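Local coordinates for protein putative D-arabinose 5-phosphate isomerase (Klebsiella pneumoniae subsp. pneumoniae, PDB 3K2V) that probably interconverts D-arabinose 5-phosphate and D-ribulose 5-phosphate as a full-length enzyme, and here, as its CBS-domain pair, binds a CMP-linked octulosonic acid of the CMP-Kdo type, at residues 104-109 with 124-129; 116-121 with 141-146. One frame throughout, in Å; residues are numbered along the deposited sequence.

Contact 1 of 2, residues 104-109 with 124-129; sequences GGIRIR and RHITCV. With CMK (cytidine 5'-monophosphate 3-deoxy-beta-D-gulo-oct-2-ulo-pyranosonic acid), chain C.
Ile106 reaches from the loop before strand 107-108 toward Arg124 and Ile126, and its side chain lies between the cytosine of the bound CMP-sugar (CMK, chain C) and the end of helix 114-124. Its CB sits 3.5 Å from CMK N3C. CG2 is directed anti to the backbone N, which brings it to Ile126 CD1, while CG1 lies beside that N (chi1 -63°) and passes close to the cytosine N3C and O2C. At the tip, CD1 rests over the centre of one face of the Arg124 guanidinium, 3.6 Å from NH2, and also meets Ile126 CD1 at 3.8 Å. The Arg124 chain is bent at chi2 and chi3, which turns CD and NE back; the guanidinium presents one face to Ile106 CD1. Ile126 in turn turns CG2 to the pyrimidine at C6C.

No hydrogen bond joins the two segments directly; the base does so instead. Ile106 N donates to CMK N3C at 3.0 Å and 164°, and the exocyclic N4C gives one bond to Ile106 O and another, 3.0 Å long, to Cys128 O. Within these two segments, backbone atoms meet N3C and N4C, a pattern consistent with recognition of cytosine. The next residue, Arg107, reaches back to grip Gly105 O side-on with NE and NH2, in the plane of its guanidinium, and its NH1 forms a salt bridge with Asp135. At the sugar end, His125 ND1 makes a weak bond to CMK O8.

Farther along, Ile108 CD1 packs on Val129 CG1. The segments are the two strand ends of a beta-alpha-beta unit of the second CBS domain: strand 107-108 runs parallel to strand 128-133, helix 114-124 crosses between them with Leu120 against Ile106 and Ile108, and Met121 against Ile126, and a Schellman motif at His125 ends that helix.

Contact 2 of 2, residues 116-121 with 141-146; sequences DALNLM and VHMHDL. With CMK (cytidine 5'-monophosphate 3-deoxy-beta-D-gulo-oct-2-ulo-pyranosonic acid), chain G.
Met121 and Leu146 carry the tighter part of the contact, where helix 114-124 faces the turn that follows strand 136-142. Met121, a selenomethionine, extends across to the second segment, with SE 3.9 Å from Met143 N. Its end and that of Leu146 reach toward each other tip to tip, although the modelled separation of the ends is too short to be trusted. Leu146 CD1 also lies beside the helix backbone, 3.9 Å from Leu118 N, and touches Leu118 CB at 4.0 Å. Met143, also a selenomethionine, brings CE close to Met121 CB, but this holds for one of two modelled conformers and the closeness is doubtful.

Packing is looser around this centre. Ala117 CB approaches Leu146 CD1 only to 4.3 Å, and the nearest atom of Val141 to Met121 SE is its carbonyl O. Toward solvent, the helix turns out Asp116 and Asn119, which take no part in the apolar interface.

The other face of the turn is polar. His142 is the N-cap of the short helix: its ND1 accepts from His144 N at 3.0 Å and 172°, in the plane of the ring, and its own N donates to Asp145 OD2 at 2.8 Å, completing a capping box. The bond to His144 N helps fix the ring; NE2 lies 3.5 Å from O5 of the second CMP-sugar (CMK, chain G), with no hydrogen bond assigned there. His144 CD2 comes near O8 of the same ligand, and both histidines line its pocket.

Within the second CBS domain the contact seats helix 114-124 against the end of strand 136-142 and helix 143-146. Met121 and Val141 also pack on Val129 of the adjacent strand 128-133, and Met143 meets Met143 of the second subunit.

How the contacts relate
From the N terminus the chain reaches 104-109, enters helix 114-124, which carries 116-121, and returns through 124-129, where contact 1 closes the beta-alpha-beta unit. It then passes along strands 128-133 and 136-142 to 141-146, where contact 2 closes a second loop back onto the helix. The segments alternate, so the two loops cross instead of nesting. Strands 128-133 and 136-142, neighbours in one sheet, join them: Val129 N lies 2.9 Å from Val141 O, a probable hydrogen bond. Together the contacts pack one helix against a three-stranded sheet; contact 1 contributes residues to one ligand pocket and contact 2 to the other, and both touch the second subunit.

Contact 1 of 2, residues 104-109 with 124-129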
ATOM      1  N   GLY A 104       0.632   6.974 -17.598  1.00 23.27           N
ATOM      2  CA  GLY A 104       1.962   7.423 -17.185  1.00 23.42           C
ATOM      3  C   GLY A 104       2.407   6.717 -15.919  1.00 23.14           C
ATOM      4  O   GLY A 104       2.221   5.507 -15.765  1.00 24.81           O
ATOM      5  N   GLY A 105       2.937   7.467 -14.970  1.00 22.69           N
ATOM      6  CA  GLY A 105       3.442   6.897 -13.739  1.00 21.96           C
ATOM      7  C   GLY A 105       4.611   7.727 -13.246  1.00 22.05           C
ATOM      8  O   GLY A 105       5.406   8.241 -14.048  1.00 22.45           O
ATOM      9  N   ILE A 106       4.705   7.859 -11.928  1.00 20.79           N
ATOM     10  CA  ILE A 106       5.749   8.630 -11.274  1.00 19.91           C
ATOM     11  C   ILE A 106       7.054   7.821 -11.348  1.00 19.39           C
ATOM     12  O   ILE A 106       7.091   6.647 -11.019  1.00 19.40           O
ATOM     13  CB  ILE A 106       5.365   8.953  -9.823  1.00 19.88           C
ATOM     14  CG1 ILE A 106       4.100   9.853  -9.798  1.00 21.88           C
ATOM     15  CG2 ILE A 106       6.498   9.672  -9.111  1.00 19.37           C
ATOM     16  CD1 ILE A 106       3.347   9.842  -8.442  1.00 22.07           C
ATOM     17  N   ARG A 107       8.115   8.450 -11.811  1.00 18.94           N
ATOM     18  CA  ARG A 107       9.352   7.716 -12.036  1.00 18.78           C
ATOM     19  C   ARG A 107      10.562   8.548 -11.661  1.00 18.80           C
ATOM     20  O   ARG A 107      10.490   9.765 -11.596  1.00 18.12           O
ATOM     21  CB  ARG A 107       9.435   7.319 -13.499  1.00 19.26           C
ATOM     22  CG  ARG A 107       9.559   8.516 -14.390  1.00 21.14           C
ATOM     23  CD  ARG A 107       9.075   8.242 -15.775  1.00 23.28           C
ATOM     24  NE  ARG A 107       7.646   7.998 -15.852  1.00 22.60           N
ATOM     25  CZ  ARG A 107       7.023   7.732 -16.998  1.00 21.83           C
ATOM     26  NH1 ARG A 107       7.696   7.691 -18.149  1.00 19.51           N
ATOM     27  NH2 ARG A 107       5.733   7.516 -17.006  1.00 24.42           N
ATOM     28  N   ILE A 108      11.680   7.865 -11.427  1.00 17.82           N
ATOM     29  CA  ILE A 108      12.936   8.519 -11.132  1.00 17.72           C
ATOM     30  C   ILE A 108      14.029   7.847 -11.981  1.00 17.16           C
ATOM     31  O   ILE A 108      13.841   6.748 -12.499  1.00 16.49           O
ATOM     32  CB  ILE A 108      13.285   8.406  -9.638  1.00 17.18           C
ATOM     33  CG1 ILE A 108      13.373   6.925  -9.228  1.00 17.50           C
ATOM     34  CG2 ILE A 108      12.259   9.188  -8.792  1.00 18.37           C
ATOM     35  CD1 ILE A 108      13.625   6.648  -7.724  1.00 17.82           C
ATOM     36  N   ARG A 109      15.141   8.542 -12.127  1.00 17.31           N
ATOM     37  CA  ARG A 109      16.303   8.031 -12.867  1.00 17.32           C
ATOM     38  C   ARG A 109      17.049   7.021 -11.994  1.00 16.86           C
ATOM     39  O   ARG A 109      16.961   7.067 -10.749  1.00 15.73           O
ATOM     40  CB  ARG A 109      17.238   9.185 -13.219  1.00 17.50           C
ATOM     41  CG  ARG A 109      16.672  10.144 -14.258  1.00 18.86           C
ATOM     42  CD  ARG A 109      17.590  11.331 -14.446  1.00 21.31           C
ATOM     43  NE  ARG A 109      18.850  10.909 -15.074  1.00 21.81           N
ATOM     44  CZ  ARG A 109      19.911  11.680 -15.262  1.00 24.63           C
ATOM     45  NH1 ARG A 109      19.908  12.949 -14.859  1.00 24.64           N
ATOM     46  NH2 ARG A 109      21.001  11.174 -15.854  1.00 21.90           N
ATOM     47  N   ARG A 124       4.446  12.495  -2.580  1.00 27.10           N
ATOM     48  CA  ARG A 124       3.347  12.053  -3.438  1.00 27.02           C
ATOM     49  C   ARG A 124       2.415  11.029  -2.798  1.00 26.44           C
ATOM     50  O   ARG A 124       1.415  10.655  -3.406  1.00 26.35           O
ATOM     51  CB  ARG A 124       3.891  11.484  -4.755  1.00 28.10           C
ATOM     52  CG  ARG A 124       4.846  12.403  -5.513  1.00 31.29           C
ATOM     53  CD  ARG A 124       4.202  13.715  -5.896  1.00 37.37           C
ATOM     54  NE  ARG A 124       3.188  13.507  -6.932  1.00 41.89           N
ATOM     55  CZ  ARG A 124       3.431  13.493  -8.246  1.00 44.59           C
ATOM     56  NH1 ARG A 124       4.665  13.680  -8.725  1.00 45.79           N
ATOM     57  NH2 ARG A 124       2.425  13.295  -9.091  1.00 45.36           N
ATOM     58  N   HIS A 125       2.717  10.582  -1.583  1.00 25.29           N
ATOM     59  CA  HIS A 125       1.908   9.558  -0.895  1.00 24.50           C
ATOM     60  C   HIS A 125       1.730   8.273  -1.693  1.00 22.33           C
ATOM     61  O   HIS A 125       0.623   7.759  -1.848  1.00 21.58           O
ATOM     62  CB  HIS A 125       0.564  10.138  -0.441  1.00 25.96           C
ATOM     63  CG  HIS A 125       0.725  11.363   0.399  1.00 31.06           C
ATOM     64  ND1 HIS A 125       0.657  11.337   1.779  1.00 36.57           N
ATOM     65  CD2 HIS A 125       1.036  12.636   0.056  1.00 34.30           C
ATOM     66  CE1 HIS A 125       0.879  12.555   2.244  1.00 38.58           C
ATOM     67  NE2 HIS A 125       1.121  13.360   1.220  1.00 38.09           N
ATOM     68  N   ILE A 126       2.853   7.742  -2.150  1.00 20.11           N
ATOM     69  CA  ILE A 126       2.906   6.465  -2.853  1.00 19.26           C
ATOM     70  C   ILE A 126       3.934   5.596  -2.143  1.00 18.95           C
ATOM     71  O   ILE A 126       4.758   6.118  -1.408  1.00 19.01           O
ATOM     72  CB  ILE A 126       3.283   6.669  -4.340  1.00 19.31           C
ATOM     73  CG1 ILE A 126       4.657   7.358  -4.483  1.00 19.79           C
ATOM     74  CG2 ILE A 126       2.176   7.480  -5.045  1.00 17.90           C
ATOM     75  CD1 ILE A 126       5.168   7.561  -5.982  1.00 20.56           C
ATOM     76  N   THR A 127       3.866   4.286  -2.326  1.00 18.88           N
ATOM     77  CA  THR A 127       4.823   3.403  -1.684  1.00 20.07           C
ATOM     78  C   THR A 127       5.741   2.644  -2.666  1.00 20.43           C
ATOM     79  O   THR A 127       6.533   1.809  -2.254  1.00 20.93           O
ATOM     80  CB  THR A 127       4.134   2.435  -0.769  1.00 20.27           C
ATOM     81  OG1 THR A 127       3.142   1.723  -1.509  1.00 20.92           O
ATOM     82  CG2 THR A 127       3.456   3.212   0.422  1.00 20.69           C
ATOM     83  N   CYS A 128       5.647   2.941  -3.950  0.70 20.21           N
ATOM     84  CA  CYS A 128       6.480   2.242  -4.952  0.70 21.46           C
ATOM     85  C   CYS A 128       6.662   3.160  -6.161  0.70 21.36           C
ATOM     86  O   CYS A 128       5.672   3.715  -6.651  0.70 21.68           O
ATOM     87  CB  CYS A 128       5.823   0.887  -5.342  0.70 21.66           C
ATOM     88  SG  CYS A 128       6.913  -0.331  -6.202  0.70 26.55           S
ATOM     89  N   VAL A 129       7.911   3.323  -6.641  1.00 20.70           N
ATOM     90  CA  VAL A 129       8.245   4.268  -7.701  1.00 20.54           C
ATOM     91  C   VAL A 129       8.928   3.522  -8.862  1.00 20.32           C
ATOM     92  O   VAL A 129       9.682   2.556  -8.651  1.00 18.00           O
ATOM     93  CB  VAL A 129       9.107   5.441  -7.141  1.00 21.14           C
ATOM     94  CG1 VAL A 129      10.436   4.926  -6.607  1.00 23.56           C
ATOM     95  CG2 VAL A 129       9.371   6.527  -8.181  1.00 22.91           C
TER
HETATM   96  N1C CMK C   1       1.008   6.161  -8.843  0.95 27.51           N
HETATM   97  C2C CMK C   1       1.773   6.680  -9.899  0.95 31.12           C
HETATM   98  N3C CMK C   1       3.111   6.293  -9.976  0.95 27.42           N
HETATM   99  C4C CMK C   1       3.726   5.478  -9.038  0.95 30.98           C
HETATM  100  C5C CMK C   1       2.962   4.960  -7.979  0.95 30.62           C
HETATM  101  C6C CMK C   1       1.604   5.315  -7.888  0.95 29.40           C
HETATM  102  O2C CMK C   1       1.291   7.421 -10.771  0.95 28.71           O
HETATM  103  N4C CMK C   1       5.033   5.193  -9.230  0.95 31.08           N
HETATM  104  C1' CMK C   1      -0.444   6.557  -8.758  0.95 28.92           C
HETATM  105  C2' CMK C   1      -1.369   5.354  -8.528  0.95 26.53           C
HETATM  106  O2' CMK C   1      -1.712   4.799  -9.805  0.95 25.72           O
HETATM  107  C3' CMK C   1      -2.561   6.010  -7.831  0.95 28.06           C
HETATM  108  C4' CMK C   1      -1.922   7.177  -7.052  0.95 30.75           C
HETATM  109  O4' CMK C   1      -0.556   7.389  -7.609  0.95 27.50           O
HETATM  110  O3' CMK C   1      -3.460   6.520  -8.800  0.95 28.15           O
HETATM  111  C5' CMK C   1      -1.680   6.861  -5.583  0.95 29.70           C
HETATM  112  O5' CMK C   1      -0.951   5.617  -5.409  0.95 29.15           O
HETATM  113  PA  CMK C   1      -1.562   4.556  -4.304  0.95 31.65           P
HETATM  114  O1A CMK C   1      -2.867   4.045  -4.808  0.95 32.25           O
HETATM  115  O2A CMK C   1      -0.584   3.448  -4.068  0.95 31.20           O
HETATM  116  O6  CMK C   1      -2.003   5.969  -0.691  0.95 41.40           O
HETATM  117  C2  CMK C   1      -2.592   5.269  -1.814  0.95 41.43           C
HETATM  118  O2  CMK C   1      -1.722   5.484  -2.966  0.95 38.33           O
HETATM  119  C3  CMK C   1      -2.714   3.782  -1.437  0.95 40.63           C
HETATM  120  C4  CMK C   1      -3.325   3.551  -0.038  0.95 41.56           C
HETATM  121  O4  CMK C   1      -3.282   2.132   0.295  0.95 43.36           O
HETATM  122  C5  CMK C   1      -2.639   4.377   1.028  0.95 42.82           C
HETATM  123  C6  CMK C   1      -2.709   5.830   0.571  0.95 43.59           C
HETATM  124  C7  CMK C   1      -2.004   6.782   1.527  0.95 45.93           C
HETATM  125  C1  CMK C   1      -3.930   5.897  -2.247  0.95 43.11           C
HETATM  126  O1X CMK C   1      -3.848   7.040  -2.750  0.95 45.38           O
HETATM  127  O1Y CMK C   1      -4.985   5.242  -2.130  0.95 42.83           O
HETATM  128  O5  CMK C   1      -1.260   3.975   1.210  0.95 42.96           O
HETATM  129  C8  CMK C   1      -2.249   8.245   1.126  0.95 45.93           C
HETATM  130  O8  CMK C   1      -1.368   9.061   1.895  0.95 50.18           O
HETATM  131  O7  CMK C   1      -2.505   6.584   2.833  0.95 45.85           O

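Contact 2 of 2, residues 116-121 with 141-146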
ATOM      1  N   ASP A 116      16.307  10.569  -1.846  1.00 18.35           N
ATOM      2  CA  ASP A 116      15.473  11.413  -2.688  1.00 19.10           C
ATOM      3  C   ASP A 116      14.271  10.647  -3.215  1.00 18.60           C
ATOM      4  O   ASP A 116      13.203  11.221  -3.359  1.00 19.69           O
ATOM      5  CB  ASP A 116      16.303  12.046  -3.796  1.00 19.22           C
ATOM      6  CG  ASP A 116      17.336  13.035  -3.235  1.00 22.47           C
ATOM      7  OD1 ASP A 116      16.941  13.816  -2.345  1.00 26.02           O
ATOM      8  OD2 ASP A 116      18.518  13.022  -3.650  1.00 23.44           O
ATOM      9  N   ALA A 117      14.424   9.348  -3.439  1.00 18.08           N
ATOM     10  CA  ALA A 117      13.287   8.489  -3.780  1.00 18.59           C
ATOM     11  C   ALA A 117      12.282   8.461  -2.619  1.00 18.25           C
ATOM     12  O   ALA A 117      11.070   8.573  -2.806  1.00 18.33           O
ATOM     13  CB  ALA A 117      13.770   7.089  -4.119  1.00 17.27           C
ATOM     14  N   LEU A 118      12.793   8.361  -1.397  1.00 18.76           N
ATOM     15  CA  LEU A 118      11.916   8.358  -0.219  1.00 19.24           C
ATOM     16  C   LEU A 118      11.149   9.671  -0.118  1.00 19.23           C
ATOM     17  O   LEU A 118       9.936   9.677   0.142  1.00 18.84           O
ATOM     18  CB  LEU A 118      12.752   8.124   1.036  1.00 19.71           C
ATOM     19  CG  LEU A 118      12.039   8.162   2.391  1.00 21.41           C
ATOM     20  CD1 LEU A 118      11.031   7.023   2.474  1.00 24.31           C
ATOM     21  CD2 LEU A 118      13.099   8.087   3.480  1.00 22.83           C
ATOM     22  N   ASN A 119      11.865  10.777  -0.306  1.00 19.66           N
ATOM     23  CA  ASN A 119      11.262  12.105  -0.228  1.00 20.42           C
ATOM     24  C   ASN A 119      10.158  12.264  -1.263  1.00 20.32           C
ATOM     25  O   ASN A 119       9.097  12.798  -0.946  1.00 20.55           O
ATOM     26  CB  ASN A 119      12.314  13.222  -0.383  1.00 20.63           C
ATOM     27  CG  ASN A 119      13.136  13.445   0.889  1.00 23.12           C
ATOM     28  OD1 ASN A 119      12.722  13.082   1.974  1.00 26.72           O
ATOM     29  ND2 ASN A 119      14.316  14.048   0.742  1.00 28.99           N
ATOM     30  N   LEU A 120      10.395  11.768  -2.479  1.00 20.41           N
ATOM     31  CA  LEU A 120       9.392  11.814  -3.544  1.00 20.37           C
ATOM     32  C   LEU A 120       8.185  10.988  -3.167  1.00 20.50           C
ATOM     33  O   LEU A 120       7.031  11.425  -3.352  1.00 20.45           O
ATOM     34  CB  LEU A 120       9.972  11.315  -4.882  1.00 20.86           C
ATOM     35  CG  LEU A 120       8.985  11.297  -6.058  1.00 21.82           C
ATOM     36  CD1 LEU A 120       8.522  12.733  -6.402  1.00 22.84           C
ATOM     37  CD2 LEU A 120       9.584  10.634  -7.284  1.00 23.08           C
HETATM   38  N   MSE A 121       8.425   9.801  -2.627  1.00 20.62           N
HETATM   39  CA  MSE A 121       7.317   8.913  -2.258  1.00 22.20           C
HETATM   40  C   MSE A 121       6.467   9.540  -1.145  1.00 22.80           C
HETATM   41  O   MSE A 121       5.232   9.491  -1.190  1.00 22.57           O
HETATM   42  CB  MSE A 121       7.828   7.518  -1.870  1.00 22.51           C
HETATM   43  CG  MSE A 121       8.271   6.687  -3.079  1.00 25.56           C
HETATM   44 SE   MSE A 121       8.688   4.781  -2.671  1.00 34.80          SE
HETATM   45  CE  MSE A 121      10.621   4.871  -2.564  1.00 33.09           C
ATOM     46  N   VAL A 141      11.258   0.365  -7.312  0.60 17.75           N
ATOM     47  CA  VAL A 141      11.686   0.407  -5.923  0.60 17.62           C
ATOM     48  C   VAL A 141      10.463   0.609  -5.050  0.60 17.55           C
ATOM     49  O   VAL A 141       9.662   1.492  -5.325  0.60 17.53           O
ATOM     50  CB  VAL A 141      12.635   1.581  -5.621  0.60 18.04           C
ATOM     51  CG1 VAL A 141      13.163   1.461  -4.178  0.60 18.22           C
ATOM     52  CG2 VAL A 141      13.769   1.633  -6.606  0.60 17.91           C
ATOM     53  N   HIS A 142      10.354  -0.188  -3.988  1.00 17.93           N
ATOM     54  CA  HIS A 142       9.277  -0.070  -3.009  1.00 18.00           C
ATOM     55  C   HIS A 142       9.854   0.553  -1.750  1.00 18.02           C
ATOM     56  O   HIS A 142      11.046   0.384  -1.434  1.00 16.57           O
ATOM     57  CB  HIS A 142       8.728  -1.458  -2.678  1.00 18.49           C
ATOM     58  CG  HIS A 142       7.394  -1.437  -1.985  1.00 19.02           C
ATOM     59  ND1 HIS A 142       7.261  -1.212  -0.630  1.00 19.48           N
ATOM     60  CD2 HIS A 142       6.141  -1.621  -2.459  1.00 21.69           C
ATOM     61  CE1 HIS A 142       5.980  -1.248  -0.298  1.00 20.90           C
ATOM     62  NE2 HIS A 142       5.274  -1.495  -1.389  1.00 21.37           N
HETATM   63  N   MSE A 143       9.003   1.267  -1.018  1.00 18.86           N
HETATM   64  CA  MSE A 143       9.409   1.828   0.271  0.70 19.83           C
HETATM   65  C   MSE A 143      10.065   0.760   1.153  1.00 19.68           C
HETATM   66  O   MSE A 143      11.062   1.065   1.809  1.00 20.03           O
HETATM   67  CB  MSE A 143       8.226   2.512   0.982  0.70 20.47           C
HETATM   68  CG  MSE A 143       8.628   3.507   2.092  0.60 23.12           C
HETATM   69 SE   MSE A 143       7.094   4.647   2.624  0.70 30.46          SE
HETATM   70  CE  MSE A 143       7.104   5.892   1.122  0.70 29.18           C
ATOM     71  N   HIS A 144       9.558  -0.475   1.140  1.00 20.43           N
ATOM     72  CA  HIS A 144      10.166  -1.578   1.915  1.00 22.46           C
ATOM     73  C   HIS A 144      11.636  -1.823   1.567  1.00 24.08           C
ATOM     74  O   HIS A 144      12.431  -2.142   2.444  1.00 24.47           O
ATOM     75  CB  HIS A 144       9.414  -2.900   1.708  1.00 23.16           C
ATOM     76  CG  HIS A 144       8.107  -2.974   2.428  1.00 24.45           C
ATOM     77  ND1 HIS A 144       7.961  -2.608   3.746  1.00 25.82           N
ATOM     78  CD2 HIS A 144       6.889  -3.389   2.017  1.00 25.84           C
ATOM     79  CE1 HIS A 144       6.705  -2.785   4.114  1.00 24.84           C
ATOM     80  NE2 HIS A 144       6.034  -3.265   3.086  1.00 25.84           N
ATOM     81  N   ASP A 145      11.975  -1.671   0.290  1.00 26.16           N
ATOM     82  CA  ASP A 145      13.356  -1.832  -0.195  1.00 27.61           C
ATOM     83  C   ASP A 145      14.314  -0.807   0.415  1.00 30.38           C
ATOM     84  O   ASP A 145      15.486  -1.108   0.649  1.00 29.81           O
ATOM     85  CB  ASP A 145      13.422  -1.693  -1.713  1.00 27.72           C
ATOM     86  CG  ASP A 145      12.581  -2.719  -2.439  1.00 27.42           C
ATOM     87  OD1 ASP A 145      12.556  -3.870  -1.998  1.00 27.76           O
ATOM     88  OD2 ASP A 145      11.943  -2.376  -3.458  1.00 28.02           O
ATOM     89  N   LEU A 146      13.818   0.394   0.686  1.00 33.51           N
ATOM     90  CA  LEU A 146      14.660   1.452   1.223  1.00 36.90           C
ATOM     91  C   LEU A 146      14.974   1.262   2.694  1.00 39.18           C
ATOM     92  O   LEU A 146      15.882   1.917   3.205  1.00 40.54           O
ATOM     93  CB  LEU A 146      14.054   2.833   0.958  1.00 36.97           C
ATOM     94  CG  LEU A 146      13.707   3.091  -0.509  1.00 37.96           C
ATOM     95  CD1 LEU A 146      13.188   4.500  -0.697  1.00 40.38           C
ATOM     96  CD2 LEU A 146      14.867   2.815  -1.471  1.00 40.44           C
TER
HETATM   97  N1C CMK G   1      -2.605  -6.654   8.073  0.75 35.70           N
HETATM   98  C2C CMK G   1      -2.746  -6.891   9.481  0.75 35.78           C
HETATM   99  N3C CMK G   1      -2.542  -5.837  10.360  0.75 32.27           N
HETATM  100  C4C CMK G   1      -2.196  -4.560   9.899  0.75 36.21           C
HETATM  101  C5C CMK G   1      -2.049  -4.325   8.539  0.75 36.41           C
HETATM  102  C6C CMK G   1      -2.247  -5.375   7.631  0.75 35.82           C
HETATM  103  O2C CMK G   1      -3.062  -7.996   9.921  0.75 31.44           O
HETATM  104  N4C CMK G   1      -2.018  -3.587  10.791  0.75 36.96           N
HETATM  105  C1' CMK G   1      -2.820  -7.783   7.105  0.75 35.94           C
HETATM  106  C2' CMK G   1      -3.758  -7.440   5.922  0.75 33.76           C
HETATM  107  O2' CMK G   1      -5.154  -7.605   6.268  0.75 28.75           O
HETATM  108  C3' CMK G   1      -3.307  -8.439   4.857  0.75 34.02           C
HETATM  109  C4' CMK G   1      -1.830  -8.759   5.212  0.75 34.66           C
HETATM  110  O4' CMK G   1      -1.552  -8.177   6.518  0.75 33.24           O
HETATM  111  O3' CMK G   1      -4.121  -9.616   4.952  0.75 33.03           O
HETATM  112  C5' CMK G   1      -0.854  -7.929   4.317  0.75 35.58           C
HETATM  113  O5' CMK G   1      -1.214  -6.484   4.352  0.75 36.82           O
HETATM  114  PA  CMK G   1      -1.194  -5.667   2.944  0.75 38.43           P
HETATM  115  O1A CMK G   1      -2.450  -6.255   2.239  0.75 38.36           O
HETATM  116  O2A CMK G   1      -1.248  -4.207   3.161  0.75 32.74           O
HETATM  117  O6  CMK G   1       2.093  -6.101   0.842  0.75 50.18           O
HETATM  118  C2  CMK G   1       0.624  -6.127   0.835  0.75 50.26           C
HETATM  119  O2  CMK G   1       0.201  -6.175   2.238  0.75 44.60           O
HETATM  120  C3  CMK G   1       0.098  -4.859   0.169  0.75 49.98           C
HETATM  121  C4  CMK G   1       0.739  -4.657  -1.200  0.75 51.17           C
HETATM  122  O4  CMK G   1       0.241  -3.424  -1.743  0.75 53.81           O
HETATM  123  C5  CMK G   1       2.262  -4.646  -1.103  0.75 51.61           C
HETATM  124  C6  CMK G   1       2.689  -5.988  -0.485  0.75 52.63           C
HETATM  125  C7  CMK G   1       4.185  -6.391  -0.405  0.75 54.95           C
HETATM  126  C1  CMK G   1       0.011  -7.342   0.090  0.75 51.22           C
HETATM  127  O1X CMK G   1      -1.064  -7.768   0.559  0.75 54.45           O
HETATM  128  O1Y CMK G   1       0.557  -7.783  -0.954  0.75 51.70           O
HETATM  129  O5  CMK G   1       2.677  -3.573  -0.264  0.75 51.02           O
HETATM  130  C8  CMK G   1       5.037  -5.524   0.511  0.75 56.28           C
HETATM  131  O8  CMK G   1       6.081  -6.343   1.091  0.75 57.25           O
HETATM  132  O7  CMK G   1       4.288  -7.738   0.083  0.75 54.67           O